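Local coordinates for protein restriction endonuclease R.BpuJI (Bacillus pumilus, PDB 2VLA) that recognises its cognate DNA sequence through this N-terminal recognition domain of a restriction endonuclease that probably cleaves DNA, at residues G16-A30 with N67-M79. Numbering follows the deposited sequence.
With nucleotides of chain C; nucleotides of chain B.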
ATOM      1  N   GLY A  16       7.543   2.165  -6.188  1.00  9.91           N
ATOM      2  CA  GLY A  16       6.806   2.046  -7.445  1.00 10.37           C
ATOM      3  C   GLY A  16       7.641   1.957  -8.711  1.00  9.94           C
ATOM      4  O   GLY A  16       8.818   2.378  -8.730  1.00 10.69           O
ATOM      5  N   LYS A  17       7.044   1.363  -9.731  1.00  9.67           N
ATOM      6  CA  LYS A  17       7.633   1.329 -11.061  1.00 11.25           C
ATOM      7  C   LYS A  17       6.654   1.656 -12.180  1.00 11.42           C
ATOM      8  O   LYS A  17       7.067   1.784 -13.329  1.00 12.18           O
ATOM      9  CB  LYS A  17       8.256  -0.039 -11.354  1.00 11.21           C
ATOM     10  CG  LYS A  17       9.228  -0.538 -10.306  1.00 12.48           C
ATOM     11  CD  LYS A  17       9.672  -1.949 -10.623  1.00 11.29           C
ATOM     12  CE  LYS A  17      10.226  -2.639  -9.414  1.00 11.34           C
ATOM     13  NZ  LYS A  17      11.574  -2.123  -8.998  1.00 12.26           N
ATOM     14  N   ALA A  18       5.368   1.793 -11.870  1.00 10.33           N
ATOM     15  CA  ALA A  18       4.338   1.810 -12.910  1.00 11.94           C
ATOM     16  C   ALA A  18       3.507   3.101 -12.978  1.00 10.94           C
ATOM     17  O   ALA A  18       2.614   3.202 -13.794  1.00 14.40           O
ATOM     18  CB  ALA A  18       3.403   0.602 -12.749  1.00 14.56           C
ATOM     19  N   LYS A  19       3.809   4.074 -12.141  1.00 11.35           N
ATOM     20  CA  LYS A  19       2.995   5.307 -12.088  1.00 11.73           C
ATOM     21  C   LYS A  19       3.069   6.123 -13.391  1.00 12.23           C
ATOM     22  O   LYS A  19       2.036   6.473 -13.960  1.00 12.97           O
ATOM     23  CB  LYS A  19       3.413   6.181 -10.899  1.00 13.12           C
ATOM     24  CG  LYS A  19       2.486   7.355 -10.626  1.00 14.59           C
ATOM     25  CD  LYS A  19       1.168   6.845 -10.046  1.00 16.82           C
ATOM     26  CE  LYS A  19       0.261   7.953  -9.505  1.00 17.40           C
ATOM     27  NZ  LYS A  19      -0.218   8.838 -10.594  1.00 17.09           N
ATOM     28  N   ASN A  20       4.274   6.446 -13.825  1.00 11.74           N
ATOM     29  CA  ASN A  20       4.456   7.303 -15.015  1.00 13.41           C
ATOM     30  C   ASN A  20       3.762   6.753 -16.250  1.00 13.00           C
ATOM     31  O   ASN A  20       3.267   7.520 -17.082  1.00 15.83           O
ATOM     32  CB  ASN A  20       5.948   7.474 -15.330  1.00 13.33           C
ATOM     33  CG  ASN A  20       6.637   8.461 -14.415  1.00 15.21           C
ATOM     34  OD1 ASN A  20       5.986   9.225 -13.702  1.00 15.56           O
ATOM     35  ND2 ASN A  20       8.001   8.492 -14.474  1.00 18.76           N
ATOM     36  N   MET A  21       3.790   5.432 -16.410  1.00 13.38           N
ATOM     37  CA  MET A  21       3.227   4.772 -17.584  1.00 15.39           C
ATOM     38  C   MET A  21       2.075   3.835 -17.248  1.00 12.67           C
ATOM     39  O   MET A  21       1.835   2.861 -17.950  1.00 13.28           O
ATOM     40  CB  MET A  21       4.322   3.978 -18.312  1.00 15.52           C
ATOM     41  CG  MET A  21       5.428   4.847 -18.868  1.00 22.95           C
ATOM     42  SD  MET A  21       6.305   4.042 -20.185  1.00 35.04           S
ATOM     43  CE  MET A  21       4.891   3.599 -21.224  1.00 32.86           C
ATOM     44  N   LEU A  22       1.344   4.159 -16.189  1.00 12.60           N
ATOM     45  CA  LEU A  22       0.348   3.234 -15.632  1.00 11.62           C
ATOM     46  C   LEU A  22      -0.701   2.812 -16.677  1.00 13.05           C
ATOM     47  O   LEU A  22      -1.090   1.650 -16.757  1.00 12.19           O
ATOM     48  CB  LEU A  22      -0.349   3.875 -14.440  1.00 11.91           C
ATOM     49  CG  LEU A  22      -1.274   2.943 -13.632  1.00 13.69           C
ATOM     50  CD1 LEU A  22      -0.515   1.705 -13.115  1.00 13.57           C
ATOM     51  CD2 LEU A  22      -1.900   3.704 -12.472  1.00 17.65           C
ATOM     52  N   ASP A  23      -1.123   3.738 -17.514  1.00 13.69           N
ATOM     53  CA  ASP A  23      -2.211   3.452 -18.394  1.00 15.89           C
ATOM     54  C   ASP A  23      -1.798   2.490 -19.522  1.00 15.03           C
ATOM     55  O   ASP A  23      -2.652   1.847 -20.125  1.00 17.28           O
ATOM     56  CB  ASP A  23      -2.817   4.766 -18.941  1.00 17.57           C
ATOM     57  CG  ASP A  23      -3.613   5.535 -17.847  1.00 24.65           C
ATOM     58  OD1 ASP A  23      -4.801   5.221 -17.638  1.00 35.06           O
ATOM     59  OD2 ASP A  23      -3.002   6.354 -17.115  1.00 30.04           O
ATOM     60  N   ASN A  24      -0.488   2.363 -19.763  1.00 13.55           N
ATOM     61  CA  ASN A  24       0.042   1.288 -20.607  1.00 15.01           C
ATOM     62  C   ASN A  24       0.466   0.031 -19.832  1.00 14.86           C
ATOM     63  O   ASN A  24       0.244  -1.094 -20.282  1.00 15.89           O
ATOM     64  CB  ASN A  24       1.242   1.798 -21.420  1.00 19.57           C
ATOM     65  CG  ASN A  24       0.836   2.564 -22.598  1.00 28.50           C
ATOM     66  OD1 ASN A  24      -0.156   2.247 -23.238  1.00 35.07           O
ATOM     67  ND2 ASN A  24       1.608   3.584 -22.930  1.00 31.34           N
ATOM     68  N   LEU A  25       1.111   0.220 -18.696  1.00 13.75           N
ATOM     69  CA  LEU A  25       1.652  -0.911 -17.959  1.00 12.98           C
ATOM     70  C   LEU A  25       0.581  -1.782 -17.279  1.00 12.49           C
ATOM     71  O   LEU A  25       0.726  -2.983 -17.235  1.00 13.45           O
ATOM     72  CB  LEU A  25       2.673  -0.428 -16.929  1.00 12.51           C
ATOM     73  CG  LEU A  25       4.060  -0.141 -17.439  1.00 15.06           C
ATOM     74  CD1 LEU A  25       4.857   0.549 -16.373  1.00 13.59           C
ATOM     75  CD2 LEU A  25       4.740  -1.446 -17.899  1.00 18.46           C
ATOM     76  N   LEU A  26      -0.466  -1.176 -16.756  1.00 11.66           N
ATOM     77  CA  LEU A  26      -1.464  -1.982 -16.048  1.00 11.66           C
ATOM     78  C   LEU A  26      -2.186  -2.949 -17.002  1.00 13.01           C
ATOM     79  O   LEU A  26      -2.270  -4.137 -16.736  1.00 12.97           O
ATOM     80  CB  LEU A  26      -2.467  -1.121 -15.246  1.00 11.80           C
ATOM     81  CG  LEU A  26      -3.393  -1.900 -14.303  1.00 12.57           C
ATOM     82  CD1 LEU A  26      -2.561  -2.654 -13.279  1.00 20.10           C
ATOM     83  CD2 LEU A  26      -4.387  -0.959 -13.637  1.00 16.19           C
ATOM     84  N   PRO A  27      -2.629  -2.456 -18.171  1.00 12.13           N
ATOM     85  CA  PRO A  27      -3.150  -3.416 -19.136  1.00 13.87           C
ATOM     86  C   PRO A  27      -2.125  -4.452 -19.578  1.00 12.76           C
ATOM     87  O   PRO A  27      -2.481  -5.598 -19.818  1.00 15.27           O
ATOM     88  CB  PRO A  27      -3.555  -2.529 -20.311  1.00 14.74           C
ATOM     89  CG  PRO A  27      -3.827  -1.229 -19.721  1.00 15.13           C
ATOM     90  CD  PRO A  27      -2.850  -1.074 -18.608  1.00 13.32           C
ATOM     91  N   ALA A  28      -0.863  -4.050 -19.745  1.00 14.61           N
ATOM     92  CA  ALA A  28       0.155  -5.000 -20.130  1.00 14.10           C
ATOM     93  C   ALA A  28       0.343  -6.096 -19.083  1.00 13.78           C
ATOM     94  O   ALA A  28       0.312  -7.288 -19.417  1.00 15.14           O
ATOM     95  CB  ALA A  28       1.482  -4.287 -20.426  1.00 16.77           C
ATOM     96  N   TYR A  29       0.507  -5.711 -17.819  1.00 13.03           N
ATOM     97  CA  TYR A  29       0.674  -6.697 -16.762  1.00 13.10           C
ATOM     98  C   TYR A  29      -0.521  -7.681 -16.820  1.00 12.09           C
ATOM     99  O   TYR A  29      -0.351  -8.891 -16.748  1.00 13.55           O
ATOM    100  CB  TYR A  29       0.683  -6.047 -15.389  1.00 12.34           C
ATOM    101  CG  TYR A  29       1.857  -5.162 -15.020  1.00 12.36           C
ATOM    102  CD1 TYR A  29       3.152  -5.394 -15.489  1.00 12.56           C
ATOM    103  CD2 TYR A  29       1.675  -4.139 -14.112  1.00 12.32           C
ATOM    104  CE1 TYR A  29       4.217  -4.559 -15.091  1.00 12.73           C
ATOM    105  CE2 TYR A  29       2.701  -3.345 -13.697  1.00 10.86           C
ATOM    106  CZ  TYR A  29       3.972  -3.552 -14.161  1.00 11.18           C
ATOM    107  OH  TYR A  29       4.960  -2.701 -13.712  1.00 12.64           O
ATOM    108  N   ALA A  30      -1.731  -7.137 -16.892  1.00 11.87           N
ATOM    109  CA  ALA A  30      -2.931  -7.954 -16.785  1.00 13.16           C
ATOM    110  C   ALA A  30      -3.061  -8.900 -17.975  1.00 13.28           C
ATOM    111  O   ALA A  30      -3.417 -10.069 -17.816  1.00 16.21           O
ATOM    112  CB  ALA A  30      -4.152  -7.070 -16.681  1.00 13.62           C
ATOM    113  N   ASN A  67      12.268  -7.469 -11.523  1.00 11.82           N
ATOM    114  CA  ASN A  67      11.754  -6.668 -10.426  1.00 10.11           C
ATOM    115  C   ASN A  67      10.313  -6.195 -10.702  1.00  9.81           C
ATOM    116  O   ASN A  67       9.461  -6.209  -9.790  1.00 10.67           O
ATOM    117  CB  ASN A  67      12.661  -5.457 -10.141  1.00 11.15           C
ATOM    118  CG  ASN A  67      13.970  -5.826  -9.441  1.00 10.43           C
ATOM    119  OD1 ASN A  67      14.132  -6.920  -8.887  1.00 10.95           O
ATOM    120  ND2 ASN A  67      14.866  -4.864  -9.377  1.00 10.47           N
ATOM    121  N   HIS A  68      10.016  -5.790 -11.932  1.00 10.51           N
ATOM    122  CA  HIS A  68       8.625  -5.497 -12.274  1.00 10.37           C
ATOM    123  C   HIS A  68       7.743  -6.716 -11.944  1.00 10.24           C
ATOM    124  O   HIS A  68       6.654  -6.587 -11.351  1.00 11.10           O
ATOM    125  CB  HIS A  68       8.478  -5.138 -13.760  1.00 10.30           C
ATOM    126  CG  HIS A  68       8.680  -3.695 -14.061  1.00 11.41           C
ATOM    127  ND1 HIS A  68       7.632  -2.849 -14.344  1.00 11.70           N
ATOM    128  CD2 HIS A  68       9.816  -2.960 -14.206  1.00 11.24           C
ATOM    129  CE1 HIS A  68       8.113  -1.652 -14.641  1.00 10.93           C
ATOM    130  NE2 HIS A  68       9.435  -1.690 -14.533  1.00 11.07           N
ATOM    131  N   ARG A  69       8.179  -7.887 -12.385  1.00 11.11           N
ATOM    132  CA  ARG A  69       7.372  -9.087 -12.234  1.00  9.95           C
ATOM    133  C   ARG A  69       7.125  -9.392 -10.775  1.00 11.72           C
ATOM    134  O   ARG A  69       5.967  -9.636 -10.355  1.00 11.26           O
ATOM    135  CB  ARG A  69       8.055 -10.278 -12.887  1.00 12.54           C
ATOM    136  CG  ARG A  69       7.160 -11.463 -13.070  1.00 12.72           C
ATOM    137  CD  ARG A  69       7.885 -12.644 -13.658  1.00 16.21           C
ATOM    138  NE  ARG A  69       8.892 -13.135 -12.744  1.00 17.31           N
ATOM    139  CZ  ARG A  69      10.196 -12.974 -12.907  1.00 18.28           C
ATOM    140  NH1 ARG A  69      10.658 -12.386 -13.994  1.00 20.37           N
ATOM    141  NH2 ARG A  69      11.043 -13.413 -11.972  1.00 18.82           N
ATOM    142  N   THR A  70       8.185  -9.396  -9.975  1.00 10.95           N
ATOM    143  CA  THR A  70       8.035  -9.836  -8.598  1.00 11.31           C
ATOM    144  C   THR A  70       7.490  -8.750  -7.702  1.00 10.46           C
ATOM    145  O   THR A  70       6.580  -9.005  -6.906  1.00 10.41           O
ATOM    146  CB  THR A  70       9.333 -10.427  -8.009  1.00 12.22           C
ATOM    147  OG1 THR A  70      10.300  -9.390  -7.794  1.00 11.87           O
ATOM    148  CG2 THR A  70       9.905 -11.509  -8.942  1.00 12.91           C
ATOM    149  N   GLU A  71       8.017  -7.539  -7.821  1.00 11.12           N
ATOM    150  CA  GLU A  71       7.679  -6.470  -6.888  1.00  9.81           C
ATOM    151  C   GLU A  71       6.341  -5.848  -7.161  1.00  8.83           C
ATOM    152  O   GLU A  71       5.614  -5.483  -6.210  1.00 10.11           O
ATOM    153  CB  GLU A  71       8.723  -5.365  -6.898  1.00 10.53           C
ATOM    154  CG  GLU A  71      10.135  -5.774  -6.505  1.00 11.10           C
ATOM    155  CD  GLU A  71      11.017  -4.549  -6.264  1.00 10.16           C
ATOM    156  OE1 GLU A  71      10.751  -3.817  -5.289  1.00 12.25           O
ATOM    157  OE2 GLU A  71      11.957  -4.284  -7.091  1.00 11.31           O
ATOM    158  N   ILE A  72       6.021  -5.651  -8.440  1.00 10.24           N
ATOM    159  CA  ILE A  72       4.866  -4.825  -8.808  1.00 10.16           C
ATOM    160  C   ILE A  72       3.701  -5.699  -9.236  1.00 11.18           C
ATOM    161  O   ILE A  72       2.669  -5.727  -8.577  1.00 10.79           O
ATOM    162  CB  ILE A  72       5.217  -3.746  -9.897  1.00 10.13           C
ATOM    163  CG1 ILE A  72       6.394  -2.881  -9.419  1.00 11.01           C
ATOM    164  CG2 ILE A  72       3.991  -2.901 -10.176  1.00 11.92           C
ATOM    165  CD1 ILE A  72       6.151  -2.107  -8.093  1.00 11.97           C
ATOM    166  N   ALA A  73       3.875  -6.463 -10.286  1.00 10.22           N
ATOM    167  CA  ALA A  73       2.809  -7.355 -10.721  1.00 10.68           C
ATOM    168  C   ALA A  73       2.477  -8.390  -9.619  1.00 11.93           C
ATOM    169  O   ALA A  73       1.312  -8.639  -9.335  1.00 12.72           O
ATOM    170  CB  ALA A  73       3.197  -8.054 -12.029  1.00 12.75           C
ATOM    171  N   GLY A  74       3.498  -8.951  -8.989  1.00 10.57           N
ATOM    172  CA  GLY A  74       3.300  -9.961  -7.945  1.00 10.56           C
ATOM    173  C   GLY A  74       2.885  -9.360  -6.592  1.00 10.52           C
ATOM    174  O   GLY A  74       1.737  -9.522  -6.139  1.00 12.76           O
ATOM    175  N   LYS A  75       3.805  -8.667  -5.939  1.00 10.64           N
ATOM    176  CA  LYS A  75       3.565  -8.235  -4.562  1.00 10.55           C
ATOM    177  C   LYS A  75       2.650  -7.010  -4.459  1.00 10.26           C
ATOM    178  O   LYS A  75       1.548  -7.092  -3.896  1.00 11.88           O
ATOM    179  CB  LYS A  75       4.868  -7.976  -3.846  1.00 11.06           C
ATOM    180  CG  LYS A  75       5.719  -9.197  -3.683  1.00 13.23           C
ATOM    181  CD  LYS A  75       5.195 -10.101  -2.582  1.00 14.77           C
ATOM    182  CE  LYS A  75       6.163 -11.245  -2.268  1.00 15.32           C
ATOM    183  NZ  LYS A  75       5.814 -11.960  -1.008  1.00 15.28           N
ATOM    184  N   LEU A  76       3.059  -5.873  -5.017  1.00  9.99           N
ATOM    185  CA  LEU A  76       2.371  -4.629  -4.694  1.00 10.11           C
ATOM    186  C   LEU A  76       0.960  -4.599  -5.294  1.00 10.43           C
ATOM    187  O   LEU A  76       0.021  -4.115  -4.658  1.00 10.62           O
ATOM    188  CB  LEU A  76       3.176  -3.418  -5.146  1.00 11.29           C
ATOM    189  CG  LEU A  76       2.602  -2.049  -4.788  1.00 10.66           C
ATOM    190  CD1 LEU A  76       2.521  -1.862  -3.277  1.00 12.03           C
ATOM    191  CD2 LEU A  76       3.483  -0.931  -5.454  1.00 13.06           C
ATOM    192  N   PHE A  77       0.817  -5.026  -6.552  1.00 10.07           N
ATOM    193  CA  PHE A  77      -0.500  -5.000  -7.185  1.00 10.81           C
ATOM    194  C   PHE A  77      -1.292  -6.308  -7.031  1.00 10.66           C
ATOM    195  O   PHE A  77      -2.455  -6.353  -7.363  1.00 12.33           O
ATOM    196  CB  PHE A  77      -0.404  -4.668  -8.659  1.00 10.21           C
ATOM    197  CG  PHE A  77       0.015  -3.223  -8.966  1.00 10.87           C
ATOM    198  CD1 PHE A  77       0.228  -2.297  -7.953  1.00 12.04           C
ATOM    199  CD2 PHE A  77       0.179  -2.810 -10.291  1.00 11.14           C
ATOM    200  CE1 PHE A  77       0.614  -0.997  -8.267  1.00 10.88           C
ATOM    201  CE2 PHE A  77       0.548  -1.525 -10.592  1.00 13.22           C
ATOM    202  CZ  PHE A  77       0.772  -0.614  -9.588  1.00 11.66           C
ATOM    203  N   GLY A  78      -0.641  -7.372  -6.571  1.00 10.23           N
ATOM    204  CA  GLY A  78      -1.339  -8.639  -6.302  1.00 10.21           C
ATOM    205  C   GLY A  78      -2.040  -9.221  -7.528  1.00 11.12           C
ATOM    206  O   GLY A  78      -3.217  -9.590  -7.456  1.00 12.07           O
ATOM    207  N   MET A  79      -1.302  -9.381  -8.627  1.00 11.46           N
ATOM    208  CA  MET A  79      -1.914  -9.710  -9.898  1.00 11.25           C
ATOM    209  C   MET A  79      -1.833 -11.194 -10.264  1.00 11.68           C
ATOM    210  O   MET A  79      -2.481 -11.636 -11.207  1.00 12.39           O
ATOM    211  CB  MET A  79      -1.318  -8.846 -11.016  1.00 12.08           C
ATOM    212  CG  MET A  79      -1.587  -7.367 -10.815  1.00 11.58           C
ATOM    213  SD  MET A  79      -1.054  -6.330 -12.155  1.00 12.22           S
ATOM    214  CE  MET A  79      -2.408  -6.624 -13.291  1.00 14.19           C
TER
ATOM    215  P    DA C   4       7.299   5.228 -11.559  1.00 12.15           P
ATOM    216  OP1  DA C   4       6.719   6.014 -12.589  1.00 19.89           O
ATOM    217  OP2  DA C   4       6.468   4.431 -10.621  1.00 11.46           O
ATOM    218  O5'  DA C   4       8.466   4.364 -12.098  1.00 12.34           O
ATOM    219  C5'  DA C   4       9.244   4.882 -13.210  1.00 11.91           C
ATOM    220  C4'  DA C   4      10.662   4.381 -13.105  1.00 12.00           C
ATOM    221  O4'  DA C   4      11.374   5.056 -12.040  1.00 11.51           O
ATOM    222  C3'  DA C   4      10.797   2.879 -12.801  1.00 10.78           C
ATOM    223  O3'  DA C   4      11.912   2.382 -13.520  1.00 11.67           O
ATOM    224  C2'  DA C   4      11.083   2.882 -11.311  1.00 10.61           C
ATOM    225  C1'  DA C   4      11.988   4.091 -11.187  1.00 10.15           C
ATOM    226  N9   DA C   4      12.109   4.647  -9.865  1.00 10.13           N
ATOM    227  C8   DA C   4      11.147   4.696  -8.876  1.00 10.30           C
ATOM    228  N7   DA C   4      11.546   5.303  -7.791  1.00 10.79           N
ATOM    229  C5   DA C   4      12.852   5.692  -8.052  1.00 10.24           C
ATOM    230  C6   DA C   4      13.814   6.358  -7.305  1.00 10.19           C
ATOM    231  N6   DA C   4      13.664   6.838  -6.073  1.00 10.77           N
ATOM    232  N1   DA C   4      15.019   6.589  -7.915  1.00 11.01           N
ATOM    233  C2   DA C   4      15.218   6.120  -9.174  1.00 11.32           C
ATOM    234  N3   DA C   4      14.392   5.500  -9.974  1.00 11.09           N
ATOM    235  C4   DA C   4      13.197   5.288  -9.335  1.00  9.85           C
TER
ATOM    236  P    DC B   5       9.633 -10.006  -4.152  1.00 11.87           P
ATOM    237  OP1  DC B   5       8.723 -11.135  -4.438  1.00 12.74           O
ATOM    238  OP2  DC B   5       9.767  -8.928  -5.141  1.00 11.44           O
ATOM    239  O5'  DC B   5       9.257  -9.453  -2.695  1.00 12.75           O
ATOM    240  C5'  DC B   5       9.252  -8.080  -2.404  1.00 12.78           C
ATOM    241  C4'  DC B   5      10.268  -7.744  -1.351  1.00 12.59           C
ATOM    242  O4'  DC B   5      11.602  -8.077  -1.838  1.00 12.62           O
ATOM    243  C3'  DC B   5      10.330  -6.284  -0.966  1.00 10.31           C
ATOM    244  O3'  DC B   5      10.814  -6.162   0.373  1.00 11.59           O
ATOM    245  C2'  DC B   5      11.309  -5.768  -2.027  1.00 11.28           C
ATOM    246  C1'  DC B   5      12.351  -6.880  -1.970  1.00 11.59           C
ATOM    247  N1   DC B   5      13.221  -6.939  -3.147  1.00  9.89           N
ATOM    248  C2   DC B   5      14.602  -6.735  -3.021  1.00 11.45           C
ATOM    249  O2   DC B   5      15.090  -6.562  -1.885  1.00 11.65           O
ATOM    250  N3   DC B   5      15.377  -6.764  -4.149  1.00 10.54           N
ATOM    251  C4   DC B   5      14.822  -6.957  -5.334  1.00 10.20           C
ATOM    252  N4   DC B   5      15.626  -6.978  -6.413  1.00 11.53           N
ATOM    253  C5   DC B   5      13.435  -7.139  -5.503  1.00 11.09           C
ATOM    254  C6   DC B   5      12.675  -7.135  -4.386  1.00 10.48           C
TER
ATOM    255  P    DC C   5      12.025   0.861 -13.967  1.00 11.92           P
ATOM    256  OP1  DC C   5      11.092   0.596 -15.057  1.00 12.59           O
ATOM    257  OP2  DC C   5      11.931  -0.036 -12.794  1.00 12.16           O
ATOM    258  O5'  DC C   5      13.548   0.865 -14.484  1.00 12.33           O
ATOM    259  C5'  DC C   5      14.089   1.933 -15.298  1.00 12.15           C
ATOM    260  C4'  DC C   5      15.554   1.993 -14.987  1.00 13.42           C
ATOM    261  O4'  DC C   5      15.739   2.537 -13.633  1.00 13.11           O
ATOM    262  C3'  DC C   5      16.225   0.621 -14.984  1.00 11.04           C
ATOM    263  O3'  DC C   5      17.473   0.747 -15.698  1.00 13.44           O
ATOM    264  C2'  DC C   5      16.483   0.292 -13.534  1.00 12.58           C
ATOM    265  C1'  DC C   5      16.517   1.637 -12.853  1.00 12.76           C
ATOM    266  N1   DC C   5      15.883   1.691 -11.484  1.00 10.68           N
ATOM    267  C2   DC C   5      16.527   2.405 -10.486  1.00 11.74           C
ATOM    268  O2   DC C   5      17.663   2.880 -10.688  1.00 13.95           O
ATOM    269  N3   DC C   5      15.937   2.535  -9.257  1.00 10.60           N
ATOM    270  C4   DC C   5      14.722   2.044  -9.090  1.00  9.45           C
ATOM    271  N4   DC C   5      14.148   2.214  -7.882  1.00 10.55           N
ATOM    272  C5   DC C   5      14.052   1.322 -10.083  1.00 11.00           C
ATOM    273  C6   DC C   5      14.628   1.193 -11.277  1.00 10.73           C
TER
HETATM  274  O   HOH W   1      10.624  -1.303  -6.554  1.00 13.86           O
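His68 is gripped at both ring nitrogens: ND1 lies 2.7 Å from Tyr29 OH, and NE2 gives a nearly straight hydrogen bond (174°) to DC5 of chain C OP1. The imidazole thus links a DNA phosphate to the buried Tyr29, within the helical DNA-recognition domain, where segments 22-30 and 67-76 of two helices cross nearly at right angles (86°). Both partners lie at the edge of the His68 ring, while Lys17, from the loop before the first helix, covers one face, its CD 3.9 Å from the ring centroid in a CH-pi contact. Lysine suits this place because its long aliphatic part covers imidazole and Ile72, while a bend at chi4 (-72°) turns NZ to Glu71. Lys17 NZ stands 2.9 Å from Glu71 OE2 in a salt bridge, reaching it from above the carboxylate plane and probably steadying Glu71, whose OE2 also accepts from a cytosine base. Asn67, one turn earlier, reads bases with both ends of its amide: OD1 accepts from DC5 of chain B N4 and ND2 donates to a guanine O6. Deeper in, small Ala73 lies over one face of the Tyr29 ring, and Phe77 CE2 comes to its edge. Met79's flexible thioether makes an oblique Met-aromatic contact with this ring, SD lying 3.7 Å from Tyr29 CB.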